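Local coordinates for methylmalonate-semialdehyde dehydrogenase (Oceanimonas doudoroffii, PDB 4ZZ7), which catalyses the NAD- and coenzyme A-dependent oxidation and decarboxylation of methylmalonate semialdehyde to propanoyl-CoA, at the nicotinamide-adenine-dinucleotide site and the interface of chains A and B. Residues are numbered along the deposited sequence; one frame, centred on the assembly and turned at random. Chains: chain A/B, Methylmalonate-semialdehyde dehydrogenase.

Contact 1 is the cofactor site within chain A, whereas contacts 2 and 3 join chains A and B, both copies of one protein in a deposited assembly of four. The C-alpha centres of contacts 1 and 3 lie about 20 Å apart, those of contacts 1 and 2 about 30 Å, and those of contacts 2 and 3 about 32 Å. Strand 245-249 ties two of them: A:Arg245 and A:Cys246 serve contact 3, A:Leu249 the nicotinamide amide in contact 1, so A-B pairing probably uses a strand lining the cofactor pocket. Helix 467-473 in contact 3 is followed by strand 475-483, which reaches the partner in contact 2.

Contact 1: the nicotinamide-adenine-dinucleotide site. Residues chain A 148-152, 175-179, 208, 211, 225-228, 231, 249-250, 283, 385, 387, 413, 452. With NAD (nicotinamide-adenine-dinucleotide), chain C.
A:Ile231, on helix 229-241, presses its branched chain on the adenine of NAD in the Rossmann-type cofactor pocket of this aldehyde dehydrogenase. Its CG2, anti to the backbone N, stands over the six-membered ring at 4.0 Å from the centroid, while CD1 reaches toward the exocyclic amine. A:Val211 and the aliphatic part of A:Lys208, both on helix 208-216, pack against the N1A-C2A-N3A rim.

The adenosine ribose is held through its two hydroxyls. Its 3'-hydroxyl O3B donates to the carbonyl O of A:Thr149 at 2.7 Å, in the carbonyl plane with a C=O...donor angle of 153°, and accepts from A:Lys175 NZ at 2.9 Å. The 2'-hydroxyl O2B donates to the syn lone pair of A:Glu178 OE1, also at 2.7 Å. A:Glu178 gets there by a crowded first torsion (chi1 55°) and a bend at chi2.

At the pyrophosphate, O2A accepts from both the backbone N and OG of A:Ser228. The poorly ordered A:Arg179 forms a salt bridge from NH2 to O2N at 3.2 Å, a charge pairing without a directed hydrogen bond.

Toward the nicotinamide, A:Phe387 puts a ring face under ribose C3D, 3.8 Å from its centroid, and the 2'-hydroxyl O2D donates to the syn lone pair of A:Glu385 OE2 at 2.9 Å. A:Val226 CG1 lies over the nicotinamide face; the catalytic nucleophile A:Cys283 is modelled too close to C4N for its distance to be interpreted, and NAD itself is poorly ordered.

Contact 2: the interface of chains A and B. Residues chain A 266, 419-421, 425, 439-441; chain B 481-485.
B:Trp484, B:Arg483 and A:Asn440 each lose more surface than any other residue of this patch, where strand 475-483 of one aldehyde dehydrogenase subunit adds in parallel to strand 436-439 of the other. The pairing is set by A:Ile439 N donating to B:Thr481 O at 2.8 Å, nearly straight (163° at H), with the donor in the carbonyl plane.

A:Asn440 then binds across the strand end. Its CG is anti to the carbonyl carbon (chi1 -57°), and its ND2 gives a hydrogen to B:Arg483 O at 3.1 Å, entering in the carbonyl plane. The same amide is held on its own chain: ND2 also donates to A:Thr419 O at 2.9 Å, and OD1 accepts from A:Thr419 N, which lies above the carbonyl plane. These bonds would fix the rotation of the amide and set which end faces the partner.

The B:Trp484 indole has A:Ile439 CG2 over one face, offset toward the rim, 4.0 Å from CH2. The far end of its benzo ring meets A:Ala425 CB, from helix 422-431, at 3.7 Å from CH2, and its CZ3 approaches the backbone carbonyl of the poorly ordered A:Arg420.

B:Arg483 runs extended from CG to NE, its methylenes crossed at about a right angle by A:Ile441, whose CD1 touches CD. Its guanidinium meets A:Asn266 tip to tip, the planes 26° apart, through a weak bond from NH2 to OD1. B:Pro485 adds its CB against the same A:Asn266 amide.

Contact 3: the interface of chains A and B. Residues chain A 245-246, 461-463, 472-473; chain B 245-246, 461-463, 472-473.
The guanidinium groups of A:Arg245 and B:Arg245 each have an aspartate CB of the other chain on one face: B:Asp462 CB stands 3.5 Å above the centre of the A:Arg245 plane, A:Asp462 CB nearer the rim of B:Arg245. The A:Phe473 ring carries A:Arg245 CD on one face and meets B:Asp462 OD2 at its edge, in plane; B:Phe473 does the same with B:Arg245 CD and A:Asp462 OD2. These pairs form part of the two-fold A-B interface of this aldehyde dehydrogenase, which is probably the biological one.

A chi1 of 63° and a bend at chi3 fold B:Arg245 back so that NH1 donates to B:Phe473 O at 2.7 Å, above the carbonyl plane. An alanine here would remove the plate on which A:Asp462 CB rests and the bond to B:Phe473 O, and would probably loosen the end of helix 467-473.

The A:Asp462 and B:Asp462 carboxylates meet tip to tip, planes 50° apart. Their OD1 atoms are modelled 2.4 Å apart, a clash of two acceptors that at this resolution carries no meaning. Water bridges the chains twice: water 1 lies 2.7 Å from B:Asp462 OD2 and 3.0 Å from A:Asp462 OD1, while water 2 lies 3.0 Å from A:Asp462 OD2 and also contacts B:Cys246 O. A:Leu463 CD1 packs tip to tip on B:Asp462 CG at 3.6 Å.

Contact 1: the nicotinamide-adenine-dinucleotide site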
# COMPACT_ATOMS: atom_id res chain seq x y z
N ILE A 148 8.93 -19.78 19.47
CA ILE A 148 9.88 -20.12 20.51
C ILE A 148 10.47 -18.85 21.06
O ILE A 148 11.05 -18.08 20.29
CB ILE A 148 11.00 -21.00 19.97
CG1 ILE A 148 10.40 -22.30 19.44
CG2 ILE A 148 12.02 -21.31 21.07
CD1 ILE A 148 11.34 -23.07 18.58
N THR A 149 10.34 -18.65 22.37
CA THR A 149 10.53 -17.33 22.97
C THR A 149 11.52 -17.35 24.12
O THR A 149 11.79 -18.39 24.70
CB THR A 149 9.19 -16.72 23.43
OG1 THR A 149 8.70 -17.38 24.62
CG2 THR A 149 8.18 -16.81 22.33
N PRO A 150 12.08 -16.18 24.44
CA PRO A 150 13.08 -16.13 25.50
C PRO A 150 12.51 -15.80 26.91
O PRO A 150 11.28 -15.62 27.08
CB PRO A 150 14.01 -15.03 25.00
CG PRO A 150 13.10 -14.08 24.31
CD PRO A 150 11.90 -14.86 23.82
N PHE A 151 13.43 -15.76 27.88
CA PHE A 151 13.07 -15.54 29.27
C PHE A 151 12.80 -14.08 29.56
O PHE A 151 11.98 -13.77 30.40
CB PHE A 151 14.16 -16.06 30.23
CG PHE A 151 15.33 -15.14 30.38
CD1 PHE A 151 15.26 -14.02 31.21
CD2 PHE A 151 16.50 -15.38 29.72
CE1 PHE A 151 16.34 -13.16 31.34
CE2 PHE A 151 17.59 -14.53 29.84
CZ PHE A 151 17.51 -13.42 30.66
N ASN A 152 13.53 -13.19 28.90
CA ASN A 152 13.50 -11.77 29.28
C ASN A 152 12.19 -11.02 29.05
O ASN A 152 11.91 -10.05 29.75
CB ASN A 152 14.68 -10.99 28.66
CG ASN A 152 14.67 -10.97 27.14
OD1 ASN A 152 14.70 -12.01 26.48
ND2 ASN A 152 14.70 -9.78 26.57
N LYS A 175 6.36 -22.55 22.55
CA LYS A 175 7.34 -23.12 23.47
C LYS A 175 8.13 -21.98 24.15
O LYS A 175 9.13 -21.49 23.62
CB LYS A 175 8.22 -24.07 22.69
CG LYS A 175 8.83 -25.19 23.50
CD LYS A 175 10.24 -24.87 23.96
CE LYS A 175 10.24 -24.37 25.37
NZ LYS A 175 11.50 -23.67 25.66
N PRO A 176 7.67 -21.53 25.32
CA PRO A 176 8.29 -20.43 26.03
C PRO A 176 9.44 -20.82 26.91
O PRO A 176 9.68 -21.99 27.14
CB PRO A 176 7.17 -19.92 26.91
CG PRO A 176 6.38 -21.13 27.23
CD PRO A 176 6.44 -21.99 26.00
N SER A 177 10.12 -19.81 27.44
CA SER A 177 11.29 -20.05 28.25
C SER A 177 10.88 -20.80 29.47
O SER A 177 9.88 -20.51 30.08
CB SER A 177 11.99 -18.75 28.63
OG SER A 177 13.07 -19.01 29.50
N GLU A 178 11.69 -21.78 29.82
CA GLU A 178 11.45 -22.64 30.98
C GLU A 178 11.80 -21.95 32.33
O GLU A 178 11.48 -22.43 33.41
CB GLU A 178 12.19 -23.98 30.78
CG GLU A 178 13.68 -23.89 30.52
CD GLU A 178 14.05 -23.86 29.03
OE1 GLU A 178 13.33 -23.20 28.27
OE2 GLU A 178 15.08 -24.45 28.60
N ARG A 179 12.44 -20.79 32.25
CA ARG A 179 12.83 -20.03 33.43
C ARG A 179 11.70 -19.19 34.07
O ARG A 179 11.73 -18.94 35.28
CB ARG A 179 14.05 -19.17 33.07
CG ARG A 179 15.29 -20.02 32.82
CD ARG A 179 16.40 -19.21 32.19
NE ARG A 179 17.43 -20.07 31.60
CZ ARG A 179 18.43 -19.64 30.83
NH1 ARG A 179 19.30 -20.51 30.34
NH2 ARG A 179 18.58 -18.34 30.53
N LYS A 208 15.19 -28.22 24.94
CA LYS A 208 15.62 -28.59 23.59
C LYS A 208 14.76 -29.67 22.94
O LYS A 208 14.51 -29.61 21.75
CB LYS A 208 17.08 -29.05 23.59
CG LYS A 208 17.69 -29.14 22.21
CD LYS A 208 18.86 -30.09 22.12
CE LYS A 208 19.43 -30.13 20.71
NZ LYS A 208 19.85 -28.78 20.19
N VAL A 211 11.65 -28.27 21.49
CA VAL A 211 12.04 -27.44 20.36
C VAL A 211 12.26 -28.31 19.13
O VAL A 211 11.67 -28.06 18.09
CB VAL A 211 13.29 -26.60 20.65
CG1 VAL A 211 13.79 -25.90 19.40
CG2 VAL A 211 12.97 -25.56 21.72
N PHE A 225 11.49 -17.73 15.94
CA PHE A 225 12.38 -17.83 17.10
C PHE A 225 12.88 -16.48 17.48
O PHE A 225 13.23 -15.70 16.60
CB PHE A 225 13.61 -18.71 16.84
CG PHE A 225 14.58 -18.76 18.00
CD1 PHE A 225 14.34 -19.59 19.07
CD2 PHE A 225 15.71 -17.96 18.04
CE1 PHE A 225 15.21 -19.62 20.14
CE2 PHE A 225 16.58 -17.98 19.11
CZ PHE A 225 16.33 -18.81 20.16
N VAL A 226 12.92 -16.24 18.79
CA VAL A 226 13.54 -15.05 19.39
C VAL A 226 14.42 -15.56 20.54
O VAL A 226 13.96 -16.32 21.38
CB VAL A 226 12.49 -14.04 19.91
CG1 VAL A 226 13.13 -12.90 20.67
CG2 VAL A 226 11.71 -13.48 18.75
N GLY A 227 15.69 -15.17 20.55
CA GLY A 227 16.61 -15.62 21.59
C GLY A 227 18.05 -15.26 21.26
O GLY A 227 18.30 -14.25 20.60
N SER A 228 18.99 -16.06 21.76
CA SER A 228 20.43 -15.85 21.53
C SER A 228 20.86 -16.20 20.09
O SER A 228 20.23 -17.02 19.42
CB SER A 228 21.27 -16.66 22.52
OG SER A 228 21.12 -18.05 22.25
N ILE A 231 21.71 -20.07 19.35
CA ILE A 231 20.48 -20.87 19.21
C ILE A 231 19.62 -20.41 18.03
O ILE A 231 19.02 -21.23 17.35
CB ILE A 231 19.63 -20.80 20.50
CG1 ILE A 231 20.47 -21.25 21.71
CG2 ILE A 231 18.36 -21.62 20.38
CD1 ILE A 231 21.12 -22.62 21.57
N LEU A 249 15.61 -14.39 15.49
CA LEU A 249 16.24 -13.19 16.02
C LEU A 249 17.17 -13.56 17.16
O LEU A 249 16.88 -14.45 17.95
CB LEU A 249 15.16 -12.21 16.48
CG LEU A 249 14.44 -11.48 15.35
CD1 LEU A 249 13.52 -12.40 14.60
CD2 LEU A 249 13.63 -10.31 15.89
N GLY A 250 18.27 -12.81 17.26
CA GLY A 250 19.45 -13.20 18.03
C GLY A 250 19.92 -12.14 19.00
O GLY A 250 19.14 -11.32 19.47
N CYS A 283 17.32 -7.29 24.68
CA CYS A 283 17.91 -7.23 23.33
C CYS A 283 18.15 -5.84 22.78
O CYS A 283 18.86 -5.70 21.79
CB CYS A 283 16.95 -7.87 22.36
SG CYS A 283 15.21 -7.43 22.76
N GLU A 385 28.03 -10.22 24.39
CA GLU A 385 26.83 -9.62 24.98
C GLU A 385 26.74 -10.03 26.44
O GLU A 385 26.58 -11.22 26.75
CB GLU A 385 25.56 -10.09 24.24
CG GLU A 385 24.25 -9.63 24.90
CD GLU A 385 23.00 -9.99 24.11
OE1 GLU A 385 22.16 -9.09 23.90
OE2 GLU A 385 22.87 -11.17 23.71
N PHE A 387 24.50 -8.82 28.87
CA PHE A 387 23.08 -9.04 29.18
C PHE A 387 22.87 -8.91 30.69
O PHE A 387 22.28 -9.77 31.36
CB PHE A 387 22.64 -10.43 28.62
CG PHE A 387 21.22 -10.48 28.09
CD1 PHE A 387 20.86 -9.76 26.93
CD2 PHE A 387 20.26 -11.30 28.69
CE1 PHE A 387 19.57 -9.83 26.43
CE2 PHE A 387 18.97 -11.37 28.19
CZ PHE A 387 18.62 -10.63 27.07
N ASN A 413 21.75 -5.02 15.99
CA ASN A 413 20.33 -5.07 16.35
C ASN A 413 19.77 -3.67 16.42
O ASN A 413 18.90 -3.32 15.64
CB ASN A 413 20.09 -5.82 17.67
CG ASN A 413 18.74 -6.54 17.72
OD1 ASN A 413 18.15 -6.86 16.71
ND2 ASN A 413 18.26 -6.82 18.92
N PHE A 452 10.12 -5.31 13.83
CA PHE A 452 11.32 -5.35 14.69
C PHE A 452 12.28 -6.35 14.10
O PHE A 452 11.90 -7.49 13.83
CB PHE A 452 10.92 -5.86 16.08
CG PHE A 452 12.03 -5.93 17.08
CD1 PHE A 452 13.00 -6.90 17.01
CD2 PHE A 452 12.04 -5.05 18.17
CE1 PHE A 452 13.99 -6.98 17.96
CE2 PHE A 452 13.04 -5.12 19.13
CZ PHE A 452 14.01 -6.09 19.02
PA NAD C . 18.08 -18.69 24.36
O1A NAD C . 18.63 -19.70 25.37
O2A NAD C . 18.89 -18.25 23.15
O5B NAD C . 16.70 -19.29 23.74
C5B NAD C . 15.41 -19.09 24.33
C4B NAD C . 14.43 -20.19 23.92
O4B NAD C . 15.09 -21.20 23.17
C3B NAD C . 13.78 -20.90 25.10
O3B NAD C . 12.39 -21.07 24.80
C2B NAD C . 14.54 -22.22 25.24
O2B NAD C . 13.82 -23.38 25.63
C1B NAD C . 15.07 -22.47 23.84
N9A NAD C . 16.43 -23.10 23.84
C8A NAD C . 17.46 -22.80 24.68
N7A NAD C . 18.54 -23.54 24.39
C5A NAD C . 18.22 -24.35 23.34
C6A NAD C . 18.93 -25.39 22.54
N6A NAD C . 20.21 -25.71 22.83
N1A NAD C . 18.24 -25.99 21.53
C2A NAD C . 16.94 -25.67 21.25
N3A NAD C . 16.24 -24.73 21.92
C4A NAD C . 16.82 -24.05 22.97
O3 NAD C . 17.60 -17.34 25.16
PN NAD C . 17.38 -17.10 26.76
O1N NAD C . 16.13 -17.83 27.27
O2N NAD C . 18.68 -17.19 27.57
O5D NAD C . 17.03 -15.54 26.60
C5D NAD C . 18.09 -14.58 26.40
C4D NAD C . 18.38 -14.20 24.94
O4D NAD C . 17.29 -13.53 24.25
C3D NAD C . 19.56 -13.23 24.86
O3D NAD C . 20.74 -13.90 24.41
C2D NAD C . 19.15 -12.09 23.91
O2D NAD C . 20.17 -11.80 22.94
C1D NAD C . 17.87 -12.64 23.29
N1N NAD C . 16.91 -11.63 22.85
C2N NAD C . 16.89 -11.35 21.54
C3N NAD C . 15.99 -10.41 21.03
C7N NAD C . 15.95 -10.03 19.57
O7N NAD C . 16.94 -9.64 18.93
N7N NAD C . 14.76 -10.08 19.00
C4N NAD C . 15.09 -9.81 21.90
C5N NAD C . 15.11 -10.12 23.25
C6N NAD C . 16.05 -11.06 23.71

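Contact 2: the interface of chains A and B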
# COMPACT_ATOMS: atom_id res chain seq x y z
N ASN A 266 19.98 15.17 28.95
CA ASN A 266 18.97 14.31 28.36
C ASN A 266 19.48 12.91 28.02
O ASN A 266 18.77 11.93 28.16
CB ASN A 266 18.40 14.96 27.10
CG ASN A 266 17.25 14.17 26.48
OD1 ASN A 266 17.44 13.42 25.49
ND2 ASN A 266 16.05 14.29 27.07
N THR A 419 22.48 13.80 19.18
CA THR A 419 22.96 15.05 18.57
C THR A 419 21.82 16.05 18.39
O THR A 419 20.65 15.72 18.56
CB THR A 419 23.63 14.76 17.21
OG1 THR A 419 24.13 15.97 16.63
CG2 THR A 419 22.68 14.09 16.24
N ARG A 420 22.17 17.29 18.08
CA ARG A 420 21.20 18.33 17.72
C ARG A 420 21.20 18.55 16.23
O ARG A 420 20.22 19.03 15.68
CB ARG A 420 21.47 19.66 18.49
CG ARG A 420 21.44 19.49 20.02
CD ARG A 420 21.38 20.76 20.89
NE ARG A 420 20.08 21.41 20.68
CZ ARG A 420 19.85 22.45 19.86
NH1 ARG A 420 20.85 23.00 19.16
NH2 ARG A 420 18.61 22.94 19.73
N ASP A 421 22.28 18.16 15.56
CA ASP A 421 22.49 18.44 14.13
C ASP A 421 21.76 17.48 13.18
O ASP A 421 21.84 16.26 13.33
CB ASP A 421 24.00 18.41 13.79
CG ASP A 421 24.28 18.71 12.34
OD1 ASP A 421 23.77 19.74 11.84
OD2 ASP A 421 24.99 17.91 11.68
N ALA A 425 22.50 13.35 12.05
CA ALA A 425 21.41 12.38 12.21
C ALA A 425 21.17 11.59 10.93
O ALA A 425 21.21 10.39 10.96
CB ALA A 425 20.12 13.06 12.66
N ILE A 439 17.39 8.39 16.88
CA ILE A 439 17.95 9.74 16.92
C ILE A 439 17.50 10.28 18.27
O ILE A 439 16.31 10.46 18.48
CB ILE A 439 17.43 10.62 15.77
CG1 ILE A 439 17.54 9.92 14.42
CG2 ILE A 439 18.15 11.95 15.70
CD1 ILE A 439 18.94 9.56 13.98
N ASN A 440 18.44 10.46 19.19
CA ASN A 440 18.16 10.85 20.58
C ASN A 440 17.13 9.98 21.30
O ASN A 440 16.47 10.44 22.23
CB ASN A 440 17.74 12.32 20.61
CG ASN A 440 18.78 13.25 20.00
OD1 ASN A 440 19.83 13.49 20.57
ND2 ASN A 440 18.48 13.79 18.84
N ILE A 441 17.03 8.72 20.87
CA ILE A 441 16.19 7.69 21.47
C ILE A 441 17.11 6.49 21.66
O ILE A 441 17.39 5.79 20.71
CB ILE A 441 15.04 7.21 20.55
CG1 ILE A 441 14.07 8.32 20.16
CG2 ILE A 441 14.26 6.07 21.23
CD1 ILE A 441 13.12 8.70 21.28
N THR B 481 13.78 5.73 14.47
CA THR B 481 12.90 6.46 15.39
C THR B 481 13.59 7.77 15.83
O THR B 481 14.70 7.77 16.38
CB THR B 481 12.49 5.55 16.55
OG1 THR B 481 11.74 4.46 16.01
CG2 THR B 481 11.65 6.27 17.57
N GLN B 482 12.93 8.90 15.57
CA GLN B 482 13.56 10.22 15.66
C GLN B 482 12.91 11.10 16.73
O GLN B 482 11.71 11.15 16.83
CB GLN B 482 13.46 10.92 14.30
CG GLN B 482 14.34 12.15 14.18
CD GLN B 482 14.11 12.88 12.88
OE1 GLN B 482 13.07 13.51 12.69
NE2 GLN B 482 15.09 12.83 11.98
N ARG B 483 13.71 11.81 17.49
CA ARG B 483 13.24 12.69 18.54
C ARG B 483 14.25 13.81 18.62
O ARG B 483 15.43 13.58 18.41
CB ARG B 483 13.19 11.93 19.85
CG ARG B 483 12.86 12.74 21.08
CD ARG B 483 12.54 11.84 22.27
NE ARG B 483 12.15 12.69 23.39
CZ ARG B 483 12.96 13.13 24.35
NH1 ARG B 483 12.49 13.94 25.30
NH2 ARG B 483 14.24 12.75 24.38
N TRP B 484 13.78 15.00 18.94
CA TRP B 484 14.66 16.16 19.11
C TRP B 484 14.37 16.85 20.43
O TRP B 484 13.49 17.73 20.50
CB TRP B 484 14.49 17.14 17.97
CG TRP B 484 14.79 16.60 16.61
CD1 TRP B 484 13.88 16.23 15.67
CD2 TRP B 484 16.09 16.37 16.04
NE1 TRP B 484 14.53 15.79 14.53
CE2 TRP B 484 15.88 15.87 14.72
CE3 TRP B 484 17.40 16.52 16.51
CZ2 TRP B 484 16.93 15.54 13.87
CZ3 TRP B 484 18.45 16.19 15.66
CH2 TRP B 484 18.21 15.71 14.35
N PRO B 485 15.09 16.48 21.50
CA PRO B 485 14.78 16.96 22.85
C PRO B 485 14.98 18.46 23.09
O PRO B 485 14.33 19.01 23.97
CB PRO B 485 15.78 16.20 23.71
CG PRO B 485 16.97 16.05 22.82
CD PRO B 485 16.39 15.78 21.47

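Contact 3: the interface of chains A and B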
# COMPACT_ATOMS: atom_id res chain seq x y z
N ARG A 245 9.86 -22.53 6.48
CA ARG A 245 10.32 -21.17 6.59
C ARG A 245 10.58 -20.82 8.05
O ARG A 245 10.05 -21.47 8.95
CB ARG A 245 9.29 -20.22 6.01
CG ARG A 245 7.93 -20.28 6.68
CD ARG A 245 7.03 -19.13 6.26
NE ARG A 245 6.54 -19.24 4.88
CZ ARG A 245 5.82 -18.30 4.26
NH1 ARG A 245 5.49 -17.16 4.87
NH2 ARG A 245 5.42 -18.51 3.01
N CYS A 246 11.38 -19.77 8.26
CA CYS A 246 11.83 -19.43 9.60
C CYS A 246 12.32 -17.99 9.67
O CYS A 246 12.78 -17.42 8.68
CB CYS A 246 12.96 -20.40 10.03
SG CYS A 246 13.73 -20.13 11.67
N GLY A 461 17.06 -14.51 8.49
CA GLY A 461 15.85 -14.49 7.66
C GLY A 461 15.73 -13.20 6.85
O GLY A 461 16.65 -12.36 6.84
N ASP A 462 14.59 -13.06 6.19
CA ASP A 462 14.26 -11.86 5.39
C ASP A 462 12.97 -11.14 5.77
O ASP A 462 12.66 -10.10 5.19
CB ASP A 462 14.25 -12.20 3.89
CG ASP A 462 13.38 -13.41 3.54
OD1 ASP A 462 12.44 -13.68 4.30
OD2 ASP A 462 13.65 -14.09 2.53
N LEU A 463 12.21 -11.68 6.72
CA LEU A 463 11.02 -11.01 7.25
C LEU A 463 11.17 -10.85 8.74
O LEU A 463 11.47 -11.82 9.45
CB LEU A 463 9.76 -11.81 6.96
CG LEU A 463 9.37 -11.84 5.50
CD1 LEU A 463 8.31 -12.89 5.28
CD2 LEU A 463 8.88 -10.48 5.04
N ARG A 472 3.19 -11.08 6.45
CA ARG A 472 3.82 -11.79 5.34
C ARG A 472 4.52 -13.09 5.71
O ARG A 472 4.62 -14.02 4.88
CB ARG A 472 4.78 -10.86 4.60
CG ARG A 472 4.06 -9.72 3.94
CD ARG A 472 3.11 -10.17 2.83
NE ARG A 472 3.87 -10.41 1.60
CZ ARG A 472 4.24 -11.60 1.13
NH1 ARG A 472 3.93 -12.76 1.75
NH2 ARG A 472 4.94 -11.65 0.00
N PHE A 473 5.02 -13.15 6.95
CA PHE A 473 5.66 -14.35 7.42
C PHE A 473 4.65 -15.40 7.79
O PHE A 473 4.89 -16.58 7.55
CB PHE A 473 6.55 -14.10 8.61
CG PHE A 473 7.28 -15.33 9.06
CD1 PHE A 473 8.39 -15.79 8.36
CD2 PHE A 473 6.85 -16.05 10.16
CE1 PHE A 473 9.06 -16.92 8.77
CE2 PHE A 473 7.51 -17.19 10.57
CZ PHE A 473 8.61 -17.63 9.87
N ARG B 245 20.22 -14.93 3.50
CA ARG B 245 18.81 -15.17 3.16
C ARG B 245 18.66 -15.83 1.81
O ARG B 245 19.55 -15.72 0.98
CB ARG B 245 18.02 -13.85 3.12
CG ARG B 245 18.46 -12.83 2.06
CD ARG B 245 17.45 -11.72 1.92
NE ARG B 245 17.45 -10.83 3.08
CZ ARG B 245 16.75 -9.70 3.14
NH1 ARG B 245 16.00 -9.32 2.13
NH2 ARG B 245 16.80 -8.94 4.23
N CYS B 246 17.54 -16.48 1.55
CA CYS B 246 17.47 -17.26 0.33
C CYS B 246 16.07 -17.54 -0.18
O CYS B 246 15.15 -17.79 0.60
CB CYS B 246 18.24 -18.58 0.50
SG CYS B 246 18.39 -19.65 -0.96
N GLY B 461 11.50 -20.93 1.05
CA GLY B 461 11.64 -19.55 1.51
C GLY B 461 10.28 -18.93 1.74
O GLY B 461 9.27 -19.62 1.65
N ASP B 462 10.26 -17.63 2.01
CA ASP B 462 9.00 -16.91 2.28
C ASP B 462 8.78 -15.68 1.41
O ASP B 462 7.84 -14.90 1.66
CB ASP B 462 8.92 -16.54 3.77
CG ASP B 462 10.12 -15.79 4.23
OD1 ASP B 462 10.71 -15.08 3.40
OD2 ASP B 462 10.51 -15.92 5.40
N LEU B 463 9.60 -15.47 0.39
CA LEU B 463 9.39 -14.37 -0.55
C LEU B 463 9.62 -14.89 -1.94
O LEU B 463 10.69 -15.42 -2.23
CB LEU B 463 10.36 -13.22 -0.29
CG LEU B 463 10.12 -12.38 0.96
CD1 LEU B 463 11.24 -11.36 1.05
CD2 LEU B 463 8.78 -11.69 0.94
N ARG B 472 11.32 -6.83 -1.58
CA ARG B 472 11.52 -7.12 -0.18
C ARG B 472 12.66 -8.11 0.03
O ARG B 472 13.36 -8.09 1.06
CB ARG B 472 10.26 -7.65 0.44
CG ARG B 472 9.15 -6.64 0.49
CD ARG B 472 9.44 -5.49 1.45
NE ARG B 472 9.21 -5.87 2.84
CZ ARG B 472 10.16 -6.21 3.71
NH1 ARG B 472 11.46 -6.24 3.35
NH2 ARG B 472 9.79 -6.52 4.94
N PHE B 473 12.83 -9.00 -0.94
CA PHE B 473 13.90 -9.96 -0.88
C PHE B 473 15.24 -9.30 -1.13
O PHE B 473 16.23 -9.66 -0.50
CB PHE B 473 13.69 -11.11 -1.85
CG PHE B 473 14.75 -12.17 -1.72
CD1 PHE B 473 14.74 -13.05 -0.64
CD2 PHE B 473 15.79 -12.24 -2.63
CE1 PHE B 473 15.72 -14.00 -0.49
CE2 PHE B 473 16.79 -13.19 -2.48
CZ PHE B 473 16.75 -14.06 -1.41
O HOH W 1 12.38 -14.78 7.06
O HOH W 2 12.73 -16.49 0.94